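Local structure of prophage MuSo2, 43 kDa tail protein (Shewanella oneidensis, 3CDD) at residues T64-G68 with G69-I73; F325-D329 with A330-A334; K14-Q17 with G18-K21; L298-I301 with N302-V305. The protein probably forms part of the baseplate of a Mu-like prophage tail, as a trimer-forming baseplate assembly protein of the GpP family. All blocks are in the same frame, centred on the assembly; numbering follows the deposited sequence.

Contact 1. Residues T64-G68 with G69-I73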
ATOM      1  N   THR A  64      29.669  -9.060  -7.261  1.00 34.22           N
ATOM      2  CA  THR A  64      30.358  -8.099  -6.372  1.00 32.52           C
ATOM      3  C   THR A  64      30.372  -6.692  -6.951  1.00 31.72           C
ATOM      4  O   THR A  64      30.461  -6.504  -8.172  1.00 31.45           O
ATOM      5  CB  THR A  64      31.822  -8.505  -6.019  1.00 32.58           C
ATOM      6  OG1 THR A  64      32.656  -8.418  -7.185  1.00 32.79           O
ATOM      7  CG2 THR A  64      31.889  -9.918  -5.433  1.00 32.59           C
ATOM      8  N   VAL A  65      30.273  -5.695  -6.077  1.00 30.55           N
ATOM      9  CA  VAL A  65      30.500  -4.324  -6.490  1.00 29.06           C
ATOM     10  C   VAL A  65      31.687  -3.782  -5.719  1.00 29.75           C
ATOM     11  O   VAL A  65      31.724  -3.876  -4.487  1.00 29.33           O
ATOM     12  CB  VAL A  65      29.276  -3.416  -6.329  1.00 30.00           C
ATOM     13  CG1 VAL A  65      29.630  -1.989  -6.780  1.00 29.17           C
ATOM     14  CG2 VAL A  65      28.043  -3.991  -7.138  1.00 25.40           C
ATOM     15  N   ASP A  66      32.651  -3.244  -6.476  1.00 29.34           N
ATOM     16  CA  ASP A  66      33.882  -2.635  -5.952  1.00 30.07           C
ATOM     17  C   ASP A  66      34.034  -1.159  -6.384  1.00 29.64           C
ATOM     18  O   ASP A  66      33.618  -0.762  -7.487  1.00 29.15           O
ATOM     19  CB  ASP A  66      35.106  -3.418  -6.441  1.00 30.45           C
ATOM     20  CG  ASP A  66      35.123  -4.871  -5.963  1.00 33.16           C
ATOM     21  OD1 ASP A  66      34.647  -5.173  -4.857  1.00 34.95           O
ATOM     22  OD2 ASP A  66      35.631  -5.724  -6.713  1.00 38.29           O
ATOM     23  N   ILE A  67      34.618  -0.359  -5.499  1.00 28.87           N
ATOM     24  CA  ILE A  67      35.028   1.005  -5.817  1.00 29.07           C
ATOM     25  C   ILE A  67      36.540   1.069  -5.618  1.00 28.59           C
ATOM     26  O   ILE A  67      37.029   0.849  -4.513  1.00 28.41           O
ATOM     27  CB  ILE A  67      34.325   2.092  -4.939  1.00 29.29           C
ATOM     28  CG1 ILE A  67      34.876   3.491  -5.292  1.00 29.96           C
ATOM     29  CG2 ILE A  67      34.487   1.789  -3.433  1.00 29.01           C
ATOM     30  CD1 ILE A  67      34.058   4.669  -4.750  1.00 29.38           C
ATOM     31  N   GLY A  68      37.275   1.338  -6.693  1.00 28.65           N
ATOM     32  CA  GLY A  68      38.745   1.384  -6.631  1.00 28.64           C
ATOM     33  C   GLY A  68      39.367   0.067  -6.194  1.00 28.74           C
ATOM     34  O   GLY A  68      40.429   0.047  -5.570  1.00 28.94           O
ATOM     35  N   GLY A  69      38.713  -1.036  -6.531  1.00 29.03           N
ATOM     36  CA  GLY A  69      39.165  -2.353  -6.110  1.00 29.64           C
ATOM     37  C   GLY A  69      38.736  -2.742  -4.699  1.00 30.14           C
ATOM     38  O   GLY A  69      38.999  -3.863  -4.262  1.00 29.70           O
ATOM     39  N   GLU A  70      38.088  -1.827  -3.978  1.00 30.70           N
ATOM     40  CA  GLU A  70      37.620  -2.113  -2.612  1.00 31.70           C
ATOM     41  C   GLU A  70      36.175  -2.583  -2.632  1.00 31.62           C
ATOM     42  O   GLU A  70      35.330  -1.973  -3.281  1.00 32.34           O
ATOM     43  CB  GLU A  70      37.751  -0.888  -1.706  1.00 31.57           C
ATOM     44  CG  GLU A  70      37.375  -1.152  -0.255  1.00 32.46           C
ATOM     45  CD  GLU A  70      37.566   0.063   0.645  1.00 33.00           C
ATOM     46  OE1 GLU A  70      38.040   1.116   0.162  1.00 33.30           O
ATOM     47  OE2 GLU A  70      37.241  -0.041   1.850  1.00 35.32           O
ATOM     48  N   ARG A  71      35.902  -3.655  -1.892  1.00 31.62           N
ATOM     49  CA  ARG A  71      34.590  -4.277  -1.853  1.00 30.90           C
ATOM     50  C   ARG A  71      33.552  -3.394  -1.160  1.00 30.42           C
ATOM     51  O   ARG A  71      33.781  -2.882  -0.066  1.00 30.43           O
ATOM     52  CB  ARG A  71      34.671  -5.655  -1.182  1.00 30.86           C
ATOM     53  CG  ARG A  71      33.409  -6.506  -1.307  1.00 29.34           C
ATOM     54  CD  ARG A  71      33.053  -6.854  -2.782  1.00 30.24           C
ATOM     55  NE  ARG A  71      34.161  -7.514  -3.487  1.00 28.65           N
ATOM     56  CZ  ARG A  71      34.547  -8.782  -3.293  1.00 31.07           C
ATOM     57  NH1 ARG A  71      33.911  -9.553  -2.415  1.00 29.83           N
ATOM     58  NH2 ARG A  71      35.579  -9.292  -3.980  1.00 31.39           N
ATOM     59  N   VAL A  72      32.412  -3.229  -1.814  1.00 30.45           N
ATOM     60  CA  VAL A  72      31.298  -2.468  -1.251  1.00 29.60           C
ATOM     61  C   VAL A  72      30.185  -3.436  -0.836  1.00 29.58           C
ATOM     62  O   VAL A  72      29.596  -3.297   0.237  1.00 29.86           O
ATOM     63  CB  VAL A  72      30.785  -1.398  -2.251  1.00 29.79           C
ATOM     64  CG1 VAL A  72      29.595  -0.608  -1.663  1.00 29.09           C
ATOM     65  CG2 VAL A  72      31.903  -0.431  -2.627  1.00 28.12           C
ATOM     66  N   ILE A  73      29.914  -4.423  -1.688  1.00 29.42           N
ATOM     67  CA  ILE A  73      28.814  -5.373  -1.471  1.00 28.56           C
ATOM     68  C   ILE A  73      29.086  -6.676  -2.219  1.00 29.08           C
ATOM     69  O   ILE A  73      29.579  -6.676  -3.366  1.00 28.20           O
ATOM     70  CB  ILE A  73      27.386  -4.780  -1.834  1.00 29.32           C
ATOM     71  CG1 ILE A  73      26.250  -5.672  -1.297  1.00 28.00           C
ATOM     72  CG2 ILE A  73      27.220  -4.480  -3.372  1.00 27.76           C
ATOM     73  CD1 ILE A  73      24.875  -5.037  -1.418  1.00 28.54           C
TER
HETATM   74  O   HOH W   1      36.612  -7.819  -6.060  1.00 42.55           O
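D66 and R71 pair across a two-residue beta hairpin whose strands, 64-67 and 70-73, run antiparallel with their short axes at 132° and are joined by a type I' turn from I67 to E70. The turn is made by G68 and G69, both with the positive phi that this turn requires and glycine readily adopts. Backbone bonds hold the hairpin: I67 and E70 form a hydrogen-bonded pair, with I67 N at 2.8 Å from E70 O and E70 N returning to I67 O. Farther from the turn a classic beta bulge sets V72 and I73 together opposite V65; V72 N lies 2.8 Å from V65 O, whereas the bond from I73 N to the same oxygen is weak. Apolar contacts gather on the other side from the D66-R71 pair: I67 CG2 meets V72 CG2 at 3.5 Å, V65 CB meets I73 CG2, and I24 of strand 21-27 packs against V65, V72 and I73. E70, on the I67 side, makes a salt bridge to R291 through OE1. The D66-R71 pair occupies the opposite face. Its carboxylate and guanidinium planes are only 24° apart, and the salt bridge from R71 NE enters the syn lone pair of D66 OD1 at 2.8 Å. R71 bends at chi2 and chi3, folding its guanidinium back across the hairpin, while NH1 bonds T74 OG1. A water accepts from R71 NH2 at the guanidinium edge; its very short approach to D66 OD2 is doubtful. Over one face of that group sits T64, its CG2 3.6 Å from R71 CZ.

Contact 2. Residues F325-D329 with A330-A334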
ATOM      1  N   PHE A 325      24.761   4.604  -0.849  1.00 27.37           N
ATOM      2  CA  PHE A 325      25.814   5.026  -1.729  1.00 28.20           C
ATOM      3  C   PHE A 325      25.208   5.148  -3.122  1.00 28.70           C
ATOM      4  O   PHE A 325      24.714   4.164  -3.673  1.00 28.52           O
ATOM      5  CB  PHE A 325      26.910   3.971  -1.817  1.00 28.59           C
ATOM      6  CG  PHE A 325      27.697   3.761  -0.552  1.00 28.05           C
ATOM      7  CD1 PHE A 325      27.466   2.636   0.236  1.00 28.40           C
ATOM      8  CD2 PHE A 325      28.728   4.642  -0.193  1.00 28.17           C
ATOM      9  CE1 PHE A 325      28.220   2.412   1.419  1.00 31.25           C
ATOM     10  CE2 PHE A 325      29.512   4.422   0.978  1.00 28.14           C
ATOM     11  CZ  PHE A 325      29.254   3.303   1.775  1.00 28.92           C
ATOM     12  N   SER A 326      25.266   6.331  -3.714  1.00 28.43           N
ATOM     13  CA  SER A 326      24.687   6.484  -5.044  1.00 28.89           C
ATOM     14  C   SER A 326      25.619   7.180  -6.022  1.00 29.07           C
ATOM     15  O   SER A 326      26.480   7.957  -5.616  1.00 29.09           O
ATOM     16  CB  SER A 326      23.353   7.231  -4.953  1.00 28.16           C
ATOM     17  OG  SER A 326      23.579   8.591  -4.593  1.00 29.43           O
ATOM     18  N   GLU A 327      25.410   6.920  -7.310  1.00 30.37           N
ATOM     19  CA  GLU A 327      26.087   7.634  -8.401  1.00 32.32           C
ATOM     20  C   GLU A 327      25.126   7.824  -9.566  1.00 33.13           C
ATOM     21  O   GLU A 327      24.396   6.910  -9.924  1.00 33.45           O
ATOM     22  CB  GLU A 327      27.338   6.870  -8.883  1.00 31.22           C
ATOM     23  CG  GLU A 327      28.307   7.697  -9.781  1.00 32.68           C
ATOM     24  CD  GLU A 327      29.415   6.855 -10.417  1.00 34.23           C
ATOM     25  OE1 GLU A 327      29.098   5.855 -11.105  1.00 35.30           O
ATOM     26  OE2 GLU A 327      30.612   7.200 -10.256  1.00 38.83           O
ATOM     27  N   ASP A 328      25.124   9.033 -10.123  1.00 35.49           N
ATOM     28  CA  ASP A 328      24.531   9.354 -11.415  1.00 37.54           C
ATOM     29  C   ASP A 328      25.439  10.352 -12.188  1.00 38.38           C
ATOM     30  O   ASP A 328      26.624  10.512 -11.858  1.00 38.17           O
ATOM     31  CB  ASP A 328      23.127   9.924 -11.224  1.00 38.11           C
ATOM     32  CG  ASP A 328      23.121  11.193 -10.396  1.00 41.97           C
ATOM     33  OD1 ASP A 328      24.187  11.845 -10.268  1.00 43.41           O
ATOM     34  OD2 ASP A 328      22.044  11.543  -9.861  1.00 45.44           O
ATOM     35  N   ASP A 329      24.875  11.014 -13.202  1.00 38.94           N
ATOM     36  CA  ASP A 329      25.554  12.090 -13.946  1.00 39.95           C
ATOM     37  C   ASP A 329      26.051  13.248 -13.064  1.00 40.01           C
ATOM     38  O   ASP A 329      27.086  13.858 -13.365  1.00 39.90           O
ATOM     39  CB  ASP A 329      24.605  12.691 -14.990  1.00 39.87           C
ATOM     40  CG  ASP A 329      24.517  11.866 -16.235  1.00 40.56           C
ATOM     41  OD1 ASP A 329      25.536  11.302 -16.669  1.00 41.93           O
ATOM     42  OD2 ASP A 329      23.415  11.785 -16.797  1.00 41.59           O
ATOM     43  N   ALA A 330      25.265  13.560 -12.027  1.00 39.77           N
ATOM     44  CA  ALA A 330      25.539  14.638 -11.065  1.00 39.72           C
ATOM     45  C   ALA A 330      26.754  14.365 -10.158  1.00 39.41           C
ATOM     46  O   ALA A 330      27.407  15.316  -9.697  1.00 40.27           O
ATOM     47  CB  ALA A 330      24.322  14.898 -10.224  1.00 39.29           C
ATOM     48  N   GLY A 331      27.042  13.088  -9.901  1.00 37.79           N
ATOM     49  CA  GLY A 331      28.205  12.694  -9.108  1.00 36.31           C
ATOM     50  C   GLY A 331      27.928  11.603  -8.083  1.00 34.58           C
ATOM     51  O   GLY A 331      26.829  11.052  -8.024  1.00 33.84           O
ATOM     52  N   ARG A 332      28.959  11.273  -7.314  1.00 33.59           N
ATOM     53  CA  ARG A 332      28.879  10.315  -6.228  1.00 32.98           C
ATOM     54  C   ARG A 332      28.427  10.976  -4.952  1.00 32.64           C
ATOM     55  O   ARG A 332      28.957  12.027  -4.567  1.00 32.81           O
ATOM     56  CB  ARG A 332      30.246   9.730  -5.948  1.00 32.59           C
ATOM     57  CG  ARG A 332      30.512   8.483  -6.658  1.00 33.01           C
ATOM     58  CD  ARG A 332      31.964   8.424  -6.977  1.00 32.78           C
ATOM     59  NE  ARG A 332      32.173   7.760  -8.250  1.00 32.10           N
ATOM     60  CZ  ARG A 332      33.297   7.170  -8.602  1.00 30.81           C
ATOM     61  NH1 ARG A 332      34.322   7.139  -7.756  1.00 27.35           N
ATOM     62  NH2 ARG A 332      33.376   6.600  -9.795  1.00 31.77           N
ATOM     63  N   LEU A 333      27.478  10.338  -4.278  1.00 31.12           N
ATOM     64  CA  LEU A 333      26.930  10.858  -3.040  1.00 30.56           C
ATOM     65  C   LEU A 333      26.792   9.718  -2.054  1.00 29.67           C
ATOM     66  O   LEU A 333      26.736   8.565  -2.440  1.00 29.52           O
ATOM     67  CB  LEU A 333      25.556  11.466  -3.304  1.00 31.38           C
ATOM     68  CG  LEU A 333      25.407  12.715  -4.160  1.00 32.70           C
ATOM     69  CD1 LEU A 333      23.918  13.032  -4.272  1.00 31.78           C
ATOM     70  CD2 LEU A 333      26.145  13.855  -3.516  1.00 32.92           C
ATOM     71  N   ALA A 334      26.774  10.038  -0.774  1.00 29.97           N
ATOM     72  CA  ALA A 334      26.433   9.054   0.247  1.00 30.43           C
ATOM     73  C   ALA A 334      25.398   9.684   1.146  1.00 31.14           C
ATOM     74  O   ALA A 334      25.536  10.836   1.588  1.00 32.07           O
ATOM     75  CB  ALA A 334      27.676   8.592   1.056  1.00 29.98           C
TER
HETATM   76  O   HOH W   2      23.266   8.461  -2.013  1.00 36.56           O
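E327 lies alongside R332, both chains running out from the sheet in the same direction, with E327 CG 3.9 Å from R332 CG before the charged ends meet. The arginine grips the carboxylate side-on, yet both nitrogens use a single oxygen: R332 NE approaches E327 OE2 at 2.6 Å on the anti side, tilted well out of the carboxylate plane, and R332 NH2 reaches it at 2.9 Å nearly in line with the C-O bond. OE2 lies in the guanidinium plane, but the two flat groups are turned 38° from one another. The extended E327 chain, with CG trans to the backbone N (chi1 -166°), carries the carboxylate to this edge.

Between the strands, S326 and L333 form a hydrogen-bonded antiparallel pair, with S326 N to L333 O at 3.0 Å and L333 N to S326 O at 2.9 Å. Their side chains share one face, where S326 OG is 3.7 Å from L333 CB and also bonds water 2. At the turn, D328 curls its carboxylate over the backbone: chi1 of 60° brings OD1 to 3.1 Å from G331 N, with a weak bond from A330 N as well. G331 has backbone angles suited to glycine.

On the E327-R332 face, F325 CD2 touches A334 CB, and the F325 ring meets W290. The hairpin of strands 317-328 and 331-339 is flanked by strand 21-27, whose I24 and I22 make backbone hydrogen bonds to F325 and E327, and by strand 281-288, where V287 bonds A334, again through the backbone; I7 of strand 7-11 packs against E327 and R332.

Contact 3. Residues K14-Q17 with G18-K21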
ATOM      1  N   LYS A  14      32.827 -11.703 -15.749  1.00 37.57           N
ATOM      2  CA  LYS A  14      32.746 -10.487 -16.550  1.00 37.30           C
ATOM      3  C   LYS A  14      32.808  -9.229 -15.680  1.00 36.46           C
ATOM      4  O   LYS A  14      32.539  -9.270 -14.486  1.00 35.58           O
ATOM      5  CB  LYS A  14      31.488 -10.501 -17.411  1.00 37.40           C
ATOM      6  CG  LYS A  14      31.398 -11.748 -18.290  1.00 40.12           C
ATOM      7  CD  LYS A  14      30.323 -11.631 -19.352  1.00 43.58           C
ATOM      8  CE  LYS A  14      30.268 -12.899 -20.212  1.00 46.20           C
ATOM      9  NZ  LYS A  14      31.477 -13.128 -21.078  1.00 47.03           N
ATOM     10  N   ILE A  15      33.197  -8.119 -16.296  1.00 35.57           N
ATOM     11  CA  ILE A  15      33.372  -6.865 -15.593  1.00 34.68           C
ATOM     12  C   ILE A  15      32.511  -5.825 -16.284  1.00 33.88           C
ATOM     13  O   ILE A  15      32.547  -5.675 -17.516  1.00 33.89           O
ATOM     14  CB  ILE A  15      34.868  -6.435 -15.544  1.00 35.02           C
ATOM     15  CG1 ILE A  15      35.720  -7.526 -14.884  1.00 35.39           C
ATOM     16  CG2 ILE A  15      35.026  -5.112 -14.802  1.00 34.91           C
ATOM     17  CD1 ILE A  15      37.209  -7.205 -14.781  1.00 35.09           C
ATOM     18  N   TYR A  16      31.731  -5.128 -15.476  1.00 32.77           N
ATOM     19  CA  TYR A  16      30.737  -4.175 -15.931  1.00 32.28           C
ATOM     20  C   TYR A  16      30.990  -2.835 -15.250  1.00 31.74           C
ATOM     21  O   TYR A  16      30.825  -2.687 -14.042  1.00 30.26           O
ATOM     22  CB  TYR A  16      29.332  -4.662 -15.594  1.00 32.91           C
ATOM     23  CG  TYR A  16      28.918  -5.963 -16.260  1.00 33.95           C
ATOM     24  CD1 TYR A  16      29.178  -7.208 -15.651  1.00 33.31           C
ATOM     25  CD2 TYR A  16      28.239  -5.953 -17.482  1.00 34.53           C
ATOM     26  CE1 TYR A  16      28.784  -8.419 -16.262  1.00 31.95           C
ATOM     27  CE2 TYR A  16      27.849  -7.150 -18.104  1.00 34.40           C
ATOM     28  CZ  TYR A  16      28.117  -8.371 -17.484  1.00 33.88           C
ATOM     29  OH  TYR A  16      27.718  -9.532 -18.111  1.00 34.72           O
ATOM     30  N   GLN A  17      31.438  -1.874 -16.045  1.00 31.25           N
ATOM     31  CA  GLN A  17      31.716  -0.537 -15.577  1.00 31.32           C
ATOM     32  C   GLN A  17      31.024   0.402 -16.547  1.00 31.34           C
ATOM     33  O   GLN A  17      30.766   0.040 -17.697  1.00 31.64           O
ATOM     34  CB  GLN A  17      33.235  -0.291 -15.552  1.00 31.61           C
ATOM     35  CG  GLN A  17      33.661   0.987 -14.832  1.00 33.30           C
ATOM     36  CD  GLN A  17      33.757   2.208 -15.762  1.00 35.47           C
ATOM     37  OE1 GLN A  17      33.892   2.077 -16.987  1.00 35.38           O
ATOM     38  NE2 GLN A  17      33.691   3.399 -15.173  1.00 34.74           N
ATOM     39  N   GLY A  18      30.718   1.606 -16.088  1.00 30.96           N
ATOM     40  CA  GLY A  18      30.149   2.618 -16.964  1.00 30.50           C
ATOM     41  C   GLY A  18      28.659   2.745 -16.769  1.00 29.82           C
ATOM     42  O   GLY A  18      27.959   3.277 -17.633  1.00 29.81           O
ATOM     43  N   TRP A  19      28.181   2.252 -15.628  1.00 29.19           N
ATOM     44  CA  TRP A  19      26.780   2.346 -15.244  1.00 28.32           C
ATOM     45  C   TRP A  19      26.356   3.804 -15.208  1.00 28.56           C
ATOM     46  O   TRP A  19      27.177   4.690 -14.922  1.00 29.09           O
ATOM     47  CB  TRP A  19      26.565   1.677 -13.881  1.00 28.24           C
ATOM     48  CG  TRP A  19      26.925   0.199 -13.890  1.00 27.89           C
ATOM     49  CD1 TRP A  19      28.130  -0.359 -13.540  1.00 28.60           C
ATOM     50  CD2 TRP A  19      26.085  -0.894 -14.306  1.00 28.20           C
ATOM     51  NE1 TRP A  19      28.084  -1.735 -13.695  1.00 29.10           N
ATOM     52  CE2 TRP A  19      26.839  -2.087 -14.158  1.00 29.09           C
ATOM     53  CE3 TRP A  19      24.768  -0.982 -14.787  1.00 28.56           C
ATOM     54  CZ2 TRP A  19      26.315  -3.352 -14.477  1.00 29.54           C
ATOM     55  CZ3 TRP A  19      24.245  -2.243 -15.098  1.00 28.61           C
ATOM     56  CH2 TRP A  19      25.020  -3.408 -14.940  1.00 29.45           C
ATOM     57  N   THR A  20      25.091   4.052 -15.529  1.00 27.89           N
ATOM     58  CA  THR A  20      24.568   5.402 -15.588  1.00 28.64           C
ATOM     59  C   THR A  20      23.820   5.766 -14.295  1.00 28.59           C
ATOM     60  O   THR A  20      23.639   6.945 -14.008  1.00 27.38           O
ATOM     61  CB  THR A  20      23.638   5.632 -16.825  1.00 28.63           C
ATOM     62  OG1 THR A  20      22.634   4.620 -16.870  1.00 28.92           O
ATOM     63  CG2 THR A  20      24.429   5.633 -18.133  1.00 28.06           C
ATOM     64  N   LYS A  21      23.408   4.745 -13.532  1.00 27.89           N
ATOM     65  CA  LYS A  21      22.810   4.952 -12.215  1.00 29.54           C
ATOM     66  C   LYS A  21      23.141   3.784 -11.277  1.00 28.50           C
ATOM     67  O   LYS A  21      22.941   2.616 -11.625  1.00 29.02           O
ATOM     68  CB  LYS A  21      21.293   5.142 -12.335  1.00 29.43           C
ATOM     69  CG  LYS A  21      20.617   5.754 -11.105  1.00 32.33           C
ATOM     70  CD  LYS A  21      19.112   5.907 -11.363  1.00 32.63           C
ATOM     71  CE  LYS A  21      18.420   4.538 -11.459  1.00 38.25           C
ATOM     72  NZ  LYS A  21      16.927   4.667 -11.680  1.00 43.36           N
TER
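W19 NE1 points back along the chain to Y16 O, making a hydrogen bond of 2.9 Å between a side chain and the backbone three residues earlier. The bond is bent, with an N-H...O angle of 139°, and the indole nitrogen approaches from above the carbonyl plane. Beside it, CZ2 of the indole's six-membered ring lies obliquely against the tyrosine: W19 CZ2 is 3.5 Å from Y16 CB and 4.1 Å from Y16 CG.

Between these residues the chain bends at Q17 and G18. G18 has a positive phi (102°), a conformation glycine adopts readily. With chi1 of -61°, the W19 side chain swings CG beside its own backbone N, bringing the indole back toward Y16. Farther out, I57 and L9 touch both aromatic residues, I54 adds to the tyrosine side, and L37 and M39 of strand 34-42 pack on W19. At the start of strand 21-27 a classic bulge puts T20 and K21 opposite E38. The whole is a short bent connection between strands 14-16 and 21-27, bridged by an indole-to-carbonyl bond, within the GpP-like N-terminal part, a family of the phage-barrel clan.

Contact 4. Residues L298-I301 with N302-V305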
ATOM      1  N   LEU A 298      35.800   4.141   3.216  1.00 29.86           N
ATOM      2  CA  LEU A 298      34.379   4.139   2.914  1.00 28.55           C
ATOM      3  C   LEU A 298      33.582   4.470   4.173  1.00 28.44           C
ATOM      4  O   LEU A 298      33.939   4.008   5.255  1.00 28.79           O
ATOM      5  CB  LEU A 298      33.964   2.761   2.388  1.00 28.05           C
ATOM      6  CG  LEU A 298      34.464   2.369   0.987  1.00 28.78           C
ATOM      7  CD1 LEU A 298      34.016   0.943   0.582  1.00 28.97           C
ATOM      8  CD2 LEU A 298      34.098   3.416  -0.104  1.00 24.31           C
ATOM      9  N   TRP A 299      32.522   5.273   4.043  1.00 26.98           N
ATOM     10  CA  TRP A 299      31.554   5.437   5.128  1.00 27.14           C
ATOM     11  C   TRP A 299      31.052   4.065   5.532  1.00 27.28           C
ATOM     12  O   TRP A 299      30.779   3.238   4.668  1.00 28.14           O
ATOM     13  CB  TRP A 299      30.349   6.262   4.673  1.00 25.93           C
ATOM     14  CG  TRP A 299      30.672   7.701   4.481  1.00 26.10           C
ATOM     15  CD1 TRP A 299      30.913   8.347   3.290  1.00 21.91           C
ATOM     16  CD2 TRP A 299      30.774   8.690   5.506  1.00 26.36           C
ATOM     17  NE1 TRP A 299      31.128   9.679   3.521  1.00 21.50           N
ATOM     18  CE2 TRP A 299      31.058   9.918   4.871  1.00 24.71           C
ATOM     19  CE3 TRP A 299      30.623   8.665   6.908  1.00 26.80           C
ATOM     20  CZ2 TRP A 299      31.243  11.107   5.593  1.00 26.93           C
ATOM     21  CZ3 TRP A 299      30.807   9.839   7.622  1.00 23.86           C
ATOM     22  CH2 TRP A 299      31.094  11.050   6.965  1.00 26.43           C
ATOM     23  N   ASN A 300      30.883   3.841   6.836  1.00 27.50           N
ATOM     24  CA  ASN A 300      30.644   2.487   7.355  1.00 27.29           C
ATOM     25  C   ASN A 300      29.526   2.499   8.375  1.00 27.12           C
ATOM     26  O   ASN A 300      29.468   3.399   9.180  1.00 25.45           O
ATOM     27  CB  ASN A 300      31.936   1.952   7.984  1.00 26.95           C
ATOM     28  CG  ASN A 300      31.897   0.450   8.263  1.00 28.07           C
ATOM     29  OD1 ASN A 300      30.969  -0.273   7.856  1.00 29.31           O
ATOM     30  ND2 ASN A 300      32.914  -0.024   8.952  1.00 24.90           N
ATOM     31  N   ILE A 301      28.626   1.512   8.314  1.00 27.56           N
ATOM     32  CA  ILE A 301      27.544   1.406   9.290  1.00 28.07           C
ATOM     33  C   ILE A 301      28.126   1.038  10.649  1.00 27.77           C
ATOM     34  O   ILE A 301      29.231   0.517  10.733  1.00 27.95           O
ATOM     35  CB  ILE A 301      26.439   0.356   8.917  1.00 27.83           C
ATOM     36  CG1 ILE A 301      27.047  -1.034   8.639  1.00 28.15           C
ATOM     37  CG2 ILE A 301      25.546   0.868   7.759  1.00 29.64           C
ATOM     38  CD1 ILE A 301      25.992  -2.117   8.267  1.00 28.21           C
ATOM     39  N   ASN A 302      27.365   1.306  11.707  1.00 28.33           N
ATOM     40  CA  ASN A 302      27.782   0.975  13.076  1.00 28.23           C
ATOM     41  C   ASN A 302      29.116   1.614  13.419  1.00 28.20           C
ATOM     42  O   ASN A 302      30.019   0.966  13.967  1.00 28.37           O
ATOM     43  CB  ASN A 302      27.813  -0.540  13.295  1.00 27.63           C
ATOM     44  CG  ASN A 302      27.691  -0.915  14.753  1.00 28.33           C
ATOM     45  OD1 ASN A 302      27.218  -0.110  15.571  1.00 28.71           O
ATOM     46  ND2 ASN A 302      28.121  -2.142  15.103  1.00 24.46           N
ATOM     47  N   THR A 303      29.246   2.884  13.057  1.00 28.30           N
ATOM     48  CA  THR A 303      30.328   3.716  13.549  1.00 28.88           C
ATOM     49  C   THR A 303      29.728   5.005  14.072  1.00 30.04           C
ATOM     50  O   THR A 303      28.616   5.398  13.667  1.00 30.36           O
ATOM     51  CB  THR A 303      31.425   4.018  12.485  1.00 29.54           C
ATOM     52  OG1 THR A 303      30.831   4.522  11.289  1.00 30.03           O
ATOM     53  CG2 THR A 303      32.277   2.764  12.161  1.00 28.99           C
ATOM     54  N   LEU A 304      30.451   5.650  14.986  1.00 30.34           N
ATOM     55  CA  LEU A 304      29.959   6.848  15.645  1.00 31.21           C
ATOM     56  C   LEU A 304      30.503   8.103  14.956  1.00 31.45           C
ATOM     57  O   LEU A 304      31.696   8.169  14.583  1.00 31.13           O
ATOM     58  CB  LEU A 304      30.358   6.842  17.141  1.00 31.59           C
ATOM     59  CG  LEU A 304      29.744   5.832  18.129  1.00 31.04           C
ATOM     60  CD1 LEU A 304      30.403   5.977  19.484  1.00 33.46           C
ATOM     61  CD2 LEU A 304      28.238   6.008  18.272  1.00 34.50           C
ATOM     62  N   VAL A 305      29.622   9.093  14.814  1.00 31.16           N
ATOM     63  CA  VAL A 305      29.938  10.333  14.117  1.00 31.27           C
ATOM     64  C   VAL A 305      29.375  11.544  14.907  1.00 30.59           C
ATOM     65  O   VAL A 305      28.172  11.618  15.148  1.00 30.45           O
ATOM     66  CB  VAL A 305      29.425  10.247  12.640  1.00 31.51           C
ATOM     67  CG1 VAL A 305      27.896  10.283  12.575  1.00 32.04           C
ATOM     68  CG2 VAL A 305      30.019  11.342  11.797  1.00 33.48           C
TER
HETATM   69  O   HOH W   3      32.220   5.675   8.691  1.00 26.26           O
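N300 and T303 face each other across a tight bend in which N302 takes a positive phi, turning the loop that follows strand 281-288 into strand 304-309. The T303 side chain closes the bend. Its OG1 donates to N300 O at 2.8 Å, approaching the carbonyl at a C=O...O angle of 142° and tilted 33° from its plane. A chi1 of 52° turns OG1 inward over the backbone, from where it reaches N300 O; CG2, the other branch of T303, lies 4.3 Å from N300 CB. Water 3 completes a small ring: it accepts from N300 N at 2.9 Å and donates to T303 OG1 at 3.2 Å, so both backbone polar groups of N300 are tied to the one hydroxyl, its carbonyl directly and its NH through water.

The two asparagine side chains look elsewhere. N300 OD1 takes a bond from R26 NH2, whereas N302 uses both ends of its amide, OD1 accepting from S184 N and ND2 donating to R182 O. W299, just before the bend, packs among I320, I323, A334 and I336.

The T303 hydroxyl is thus at once donor to a carbonyl and acceptor from a water, which satisfies it inside a buried position and probably restrains its rotation, while the N302 amide, bonded at both ends, links the bend to the 182-184 segment.

In the fold
From the N terminus, contact 3 comes first and turns the chain from strand 14-16 into strand 21-27. Contact 1 follows as the hairpin 62-67/70-84, about 12 Å from it between centres and not touching. Both belong to the N-terminal GpP-like part. Contacts 4 and 2 come much later, in the fourth-family part: residues 298-305 lead into strand 304-309, and residues 325-334 close the hairpin 317-328/331-339. The four are in series; none nests or crosses. Pairing of strand 21-27 with 317-328 joins the two parts. L298 of contact 4 packs on contact 1, R332 of contact 2 touches I67, D328 and E327 approach contact 3, and W299 of contact 4 packs on F325 and A334 of contact 2.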